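Local coordinates for protein putative Phosphoglycerate mutase (Plasmodium falciparum, PDB 3EOZ) that is the histidine phosphatase superfamily domain of a longer protein and probably acts as a serine/threonine protein phosphatase, at residues B[167-170]-B[171-175]. Sequence-based numbering, arbitrary orientation.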
ATOM      1  N   LEU B 167     -10.924   7.888  -1.083  1.00 33.83           N
ATOM      2  CA  LEU B 167     -10.329   7.322   0.127  1.00 33.12           C
ATOM      3  C   LEU B 167      -9.144   8.149   0.616  1.00 32.26           C
ATOM      4  O   LEU B 167      -8.539   7.821   1.631  1.00 31.61           O
ATOM      5  CB  LEU B 167      -9.937   5.870  -0.094  1.00 33.10           C
ATOM      6  CG  LEU B 167     -11.085   4.992  -0.589  1.00 32.43           C
ATOM      7  CD1 LEU B 167     -10.572   3.626  -0.879  1.00 31.92           C
ATOM      8  CD2 LEU B 167     -12.240   4.945   0.427  1.00 31.84           C
ATOM      9  N   GLN B 168      -8.852   9.246  -0.077  1.00 31.59           N
ATOM     10  CA  GLN B 168      -7.719  10.119   0.297  1.00 31.33           C
ATOM     11  C   GLN B 168      -6.451   9.318   0.444  1.00 30.41           C
ATOM     12  O   GLN B 168      -5.797   9.383   1.468  1.00 29.91           O
ATOM     13  CB  GLN B 168      -7.999  10.838   1.614  1.00 31.40           C
ATOM     14  CG  GLN B 168      -9.330  11.560   1.690  1.00 33.07           C
ATOM     15  CD  GLN B 168      -9.607  12.032   3.106  1.00 35.87           C
ATOM     16  OE1 GLN B 168      -8.990  12.998   3.578  1.00 39.54           O
ATOM     17  NE2 GLN B 168     -10.521  11.340   3.803  1.00 34.57           N
ATOM     18  N   ILE B 169      -6.138   8.522  -0.564  1.00 30.26           N
ATOM     19  CA  ILE B 169      -5.007   7.626  -0.497  1.00 30.42           C
ATOM     20  C   ILE B 169      -3.716   8.422  -0.544  1.00 30.96           C
ATOM     21  O   ILE B 169      -3.571   9.311  -1.373  1.00 30.52           O
ATOM     22  CB  ILE B 169      -4.980   6.664  -1.696  1.00 30.84           C
ATOM     23  CG1 ILE B 169      -6.202   5.703  -1.632  1.00 30.55           C
ATOM     24  CG2 ILE B 169      -3.623   5.951  -1.741  1.00 28.53           C
ATOM     25  CD1 ILE B 169      -6.347   4.747  -2.840  1.00 29.94           C
ATOM     26  N   PRO B 170      -2.774   8.105   0.344  1.00 31.74           N
ATOM     27  CA  PRO B 170      -1.565   8.917   0.354  1.00 32.29           C
ATOM     28  C   PRO B 170      -0.741   8.755  -0.912  1.00 33.28           C
ATOM     29  O   PRO B 170      -0.734   7.698  -1.555  1.00 32.99           O
ATOM     30  CB  PRO B 170      -0.789   8.419   1.561  1.00 32.66           C
ATOM     31  CG  PRO B 170      -1.579   7.229   2.115  1.00 32.00           C
ATOM     32  CD  PRO B 170      -2.885   7.182   1.486  1.00 31.25           C
ATOM     33  N   LEU B 171      -0.049   9.825  -1.264  1.00 33.84           N
ATOM     34  CA  LEU B 171       0.779   9.814  -2.437  1.00 34.45           C
ATOM     35  C   LEU B 171       1.760   8.635  -2.378  1.00 34.45           C
ATOM     36  O   LEU B 171       2.027   7.989  -3.391  1.00 35.01           O
ATOM     37  CB  LEU B 171       1.458  11.179  -2.574  1.00 34.91           C
ATOM     38  CG  LEU B 171       2.491  11.330  -3.676  1.00 37.10           C
ATOM     39  CD1 LEU B 171       2.595  12.788  -4.170  1.00 36.98           C
ATOM     40  CD2 LEU B 171       3.820  10.818  -3.141  1.00 38.12           C
ATOM     41  N   PHE B 172       2.262   8.333  -1.190  1.00 34.51           N
ATOM     42  CA  PHE B 172       3.167   7.205  -0.977  1.00 35.30           C
ATOM     43  C   PHE B 172       2.705   5.924  -1.698  1.00 36.28           C
ATOM     44  O   PHE B 172       3.502   5.251  -2.358  1.00 36.24           O
ATOM     45  CB  PHE B 172       3.299   6.961   0.538  1.00 35.28           C
ATOM     46  CG  PHE B 172       4.156   5.790   0.918  1.00 35.20           C
ATOM     47  CD1 PHE B 172       5.447   5.977   1.369  1.00 35.46           C
ATOM     48  CD2 PHE B 172       3.635   4.498   0.913  1.00 36.00           C
ATOM     49  CE1 PHE B 172       6.240   4.888   1.757  1.00 35.78           C
ATOM     50  CE2 PHE B 172       4.411   3.406   1.296  1.00 35.53           C
ATOM     51  CZ  PHE B 172       5.714   3.598   1.709  1.00 37.03           C
ATOM     52  N   ALA B 173       1.427   5.595  -1.569  1.00 37.11           N
ATOM     53  CA  ALA B 173       0.912   4.329  -2.079  1.00 38.44           C
ATOM     54  C   ALA B 173       0.824   4.339  -3.600  1.00 39.95           C
ATOM     55  O   ALA B 173       1.237   3.388  -4.272  1.00 39.86           O
ATOM     56  CB  ALA B 173      -0.439   4.006  -1.439  1.00 37.77           C
ATOM     57  N   TRP B 174       0.321   5.423  -4.168  1.00 42.52           N
ATOM     58  CA  TRP B 174       0.216   5.463  -5.618  1.00 44.36           C
ATOM     59  C   TRP B 174       1.454   5.982  -6.344  1.00 45.86           C
ATOM     60  O   TRP B 174       1.502   5.939  -7.577  1.00 46.50           O
ATOM     61  CB  TRP B 174      -1.045   6.162  -6.087  1.00 44.75           C
ATOM     62  CG  TRP B 174      -1.340   7.493  -5.547  1.00 46.26           C
ATOM     63  CD1 TRP B 174      -2.111   7.780  -4.466  1.00 46.97           C
ATOM     64  CD2 TRP B 174      -0.961   8.746  -6.113  1.00 47.94           C
ATOM     65  NE1 TRP B 174      -2.226   9.133  -4.308  1.00 47.35           N
ATOM     66  CE2 TRP B 174      -1.520   9.752  -5.306  1.00 48.21           C
ATOM     67  CE3 TRP B 174      -0.190   9.114  -7.213  1.00 48.56           C
ATOM     68  CZ2 TRP B 174      -1.329  11.099  -5.561  1.00 49.44           C
ATOM     69  CZ3 TRP B 174      -0.006  10.447  -7.471  1.00 49.69           C
ATOM     70  CH2 TRP B 174      -0.579  11.429  -6.652  1.00 50.28           C
ATOM     71  N   LEU B 175       2.467   6.425  -5.597  1.00 46.76           N
ATOM     72  CA  LEU B 175       3.793   6.545  -6.187  1.00 47.25           C
ATOM     73  C   LEU B 175       4.320   5.155  -6.467  1.00 47.38           C
ATOM     74  O   LEU B 175       4.898   4.939  -7.519  1.00 48.08           O
ATOM     75  CB  LEU B 175       4.793   7.271  -5.281  1.00 47.56           C
ATOM     76  CG  LEU B 175       5.135   8.739  -5.526  1.00 48.15           C
ATOM     77  CD1 LEU B 175       6.311   9.130  -4.608  1.00 49.12           C
ATOM     78  CD2 LEU B 175       5.489   9.033  -6.955  1.00 48.79           C
TER
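The indole of Trp174 meets Ile169 at its rim: the carbonyl O of Ile169 lies at the ring edge, only 10° out of the plane, and one face carries CA of Leu171, 3.5 Å above it and displaced to one side of the ring. Trp174 NE1 donates to Ile169 O at 3.2 Å, with an N-H...O angle of 143°, a bent bond that reaches the oxygen from above the carbonyl plane. A chi1 of 52° places CG between the two main-chain branches, which folds the indole back over the first turn of helix 171-176. Pro170 is at the N-cap position, and its O approaches the indole obliquely, with Trp174 CD1 3.2 Å away; Pro170 O also accepts a hydrogen bond from Ala173 N at 3.0 Å. The CG2 branch of Ile169 touches two side chains, Trp174 CD1 at 3.6 Å and Ala173 CB at 3.7 Å. Just before Ile169 in the chain, Gln168 ends helix 156-166 in a Schellman motif. A second subunit sets Phe177 edge-to-face with Trp174, and its Glu199 receives a hydrogen bond from Phe172 N. Chemically, a side-chain N-H satisfies a loop carbonyl while a backbone N-H of the first turn satisfies the next one, so two bent hydrogen bonds and the Ile169 CG2 contacts join the loop to the first turn of the helix, beside a second subunit.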